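Local coordinates for gamma-glutamyltranspeptidase (Streptomyces lincolnensis, PDB 6J3A), which probably acts on gamma-glutamyl or related amide bonds, as a homologue of the LmbA-like glutamyltranspeptidases of the Ntn-hydrolase clan, at residues Glu586-Ala591 against Asn606-Gln611. Numbering follows the deposited sequence.
Sequences EGRLCA and NPRGMQ
N606 packs its carboxamide on the backbone of G587 and R588 and shows how one buried amide can fold its own loop while a water and a backbone bond link it to the next. Its backbone N donates to L589 O at 3.1 Å, where the neighbouring strands 590-594 and 601-605 give way to loop. With CG anti to its own backbone N (chi1 165°), the carboxamide lies beside the R588 side chain, both pointing the same way and their amide and guanidinium planes only 15° apart; ND2 comes within 3.6 Å of R588 CA. OD1 closes an Asx turn by accepting from R608 N, which stands above the amide carbonyl plane, and takes a second, in-plane bond from R608 NH1 at 2.8 Å. A water ties OD1 to L589 N, while ND2 bonds weakly to R608 O. R608, extended from CG to NE, crosses the R588 side chain obliquely and lays one guanidinium face under E586 O, 2.9 Å above that plane and toward its rim. E586 O is not a hydrogen-bond partner of NE, whose salt bridge is to E560; NH1 bonds in addition to I533 O. An alanine in place of N606 would probably leave R608 N and NH1 short of a shared acceptor and the bridging water without its OD1 partner, setting the R608 guanidinium freer to shift. The chemistry thus implies a neutral shared acceptor, OD1, beside two like charges, R588 NH1 and R608 NE being 5.4 Å apart, with E560 likely to offset that of R608.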
loop_
_atom_site.group_PDB
_atom_site.type_symbol
_atom_site.label_atom_id
_atom_site.label_comp_id
_atom_site.label_asym_id
_atom_site.label_seq_id
_atom_site.Cartn_x
_atom_site.Cartn_y
_atom_site.Cartn_z
ATOM N N GLU A 586 14.401 6.189 10.396
ATOM C CA GLU A 586 14.256 7.657 10.439
ATOM C C GLU A 586 13.081 8.101 9.576
ATOM O O GLU A 586 13.120 7.953 8.364
ATOM C CB GLU A 586 15.527 8.347 9.936
ATOM C CG GLU A 586 16.767 8.115 10.785
ATOM C CD GLU A 586 16.720 8.861 12.096
ATOM O OE1 GLU A 586 17.044 8.241 13.141
ATOM O OE2 GLU A 586 16.346 10.061 12.066
ATOM N N GLY A 587 12.044 8.624 10.216
ATOM C CA GLY A 587 10.912 9.253 9.538
ATOM C C GLY A 587 9.712 8.345 9.455
ATOM O O GLY A 587 9.866 7.159 9.160
ATOM N N ARG A 588 8.526 8.880 9.757
ATOM C CA ARG A 588 7.265 8.185 9.468
ATOM C C ARG A 588 6.428 9.075 8.560
ATOM O O ARG A 588 5.266 9.370 8.845
ATOM C CB ARG A 588 6.448 7.785 10.718
ATOM C CG ARG A 588 7.166 7.479 12.019
ATOM C CD ARG A 588 7.645 6.051 12.152
ATOM N NE ARG A 588 9.072 6.019 11.894
ATOM C CZ ARG A 588 9.960 5.214 12.465
ATOM N NH1 ARG A 588 11.229 5.334 12.113
ATOM N NH2 ARG A 588 9.614 4.301 13.365
ATOM N N LEU A 589 7.022 9.466 7.441
ATOM C CA LEU A 589 6.406 10.426 6.529
ATOM C C LEU A 589 5.086 9.959 5.906
ATOM O O LEU A 589 4.863 8.763 5.702
ATOM C CB LEU A 589 7.415 10.831 5.458
ATOM C CG LEU A 589 8.460 11.770 6.089
ATOM C CD1 LEU A 589 9.839 11.644 5.470
ATOM C CD2 LEU A 589 7.961 13.207 6.030
ATOM N N CYS A 590 4.214 10.934 5.658
ATOM C CA CYS A 590 2.980 10.754 4.899
ATOM C C CYS A 590 2.872 11.912 3.936
ATOM O O CYS A 590 3.236 13.017 4.289
ATOM C CB CYS A 590 1.771 10.774 5.813
ATOM S SG CYS A 590 1.909 9.654 7.200
ATOM N N ALA A 591 2.356 11.664 2.737
ATOM C CA ALA A 591 2.174 12.722 1.744
ATOM C C ALA A 591 1.033 12.393 0.787
ATOM O O ALA A 591 0.849 11.243 0.400
ATOM C CB ALA A 591 3.462 12.963 0.966
ATOM N N ASN A 606 5.468 6.111 4.320
ATOM C CA ASN A 606 6.661 5.533 4.926
ATOM C C ASN A 606 6.547 4.021 5.130
ATOM O O ASN A 606 5.529 3.553 5.642
ATOM C CB ASN A 606 6.921 6.207 6.272
ATOM C CG ASN A 606 7.900 5.436 7.125
ATOM O OD1 ASN A 606 9.092 5.347 6.808
ATOM N ND2 ASN A 606 7.398 4.851 8.203
ATOM N N PRO A 607 7.597 3.262 4.742
ATOM C CA PRO A 607 7.596 1.821 4.943
ATOM C C PRO A 607 8.180 1.352 6.285
ATOM O O PRO A 607 8.000 0.190 6.652
ATOM C CB PRO A 607 8.469 1.335 3.794
ATOM C CG PRO A 607 9.502 2.398 3.682
ATOM C CD PRO A 607 8.823 3.690 4.038
ATOM N N ARG A 608 8.861 2.245 6.998
ATOM C CA ARG A 608 9.577 1.894 8.215
ATOM C C ARG A 608 8.570 1.587 9.317
ATOM O O ARG A 608 7.679 2.394 9.571
ATOM C CB ARG A 608 10.494 3.034 8.659
ATOM C CG ARG A 608 11.506 3.505 7.627
ATOM C CD ARG A 608 12.122 4.824 8.047
ATOM N NE ARG A 608 13.067 5.347 7.062
ATOM C CZ ARG A 608 12.740 5.974 5.933
ATOM N NH1 ARG A 608 11.464 6.174 5.597
ATOM N NH2 ARG A 608 13.705 6.414 5.130
ATOM N N GLY A 609 8.715 0.416 9.946
ATOM C CA GLY A 609 7.797 -0.063 10.985
ATOM C C GLY A 609 6.570 -0.783 10.440
ATOM O O GLY A 609 5.663 -1.097 11.192
ATOM N N MET A 610 6.567 -1.068 9.137
ATOM C CA MET A 610 5.448 -1.707 8.414
ATOM C C MET A 610 4.064 -1.369 8.966
ATOM O O MET A 610 3.337 -2.232 9.459
ATOM C CB MET A 610 5.626 -3.231 8.283
ATOM C CG MET A 610 6.892 -3.811 8.854
ATOM S SD MET A 610 8.436 -3.251 8.123
ATOM C CE MET A 610 9.443 -3.629 9.563
ATOM N N GLN A 611 3.710 -0.099 8.850
ATOM C CA GLN A 611 2.491 0.414 9.465
ATOM C C GLN A 611 1.883 1.556 8.659
ATOM O O GLN A 611 0.692 1.520 8.327
ATOM C CB GLN A 611 2.804 0.860 10.893
ATOM C CG GLN A 611 1.594 1.120 11.767
ATOM C CD GLN A 611 1.988 1.702 13.113
ATOM O OE1 GLN A 611 1.378 2.661 13.584
ATOM N NE2 GLN A 611 3.040 1.146 13.721
HETATM O O HOH W 1 9.583 8.464 6.397
#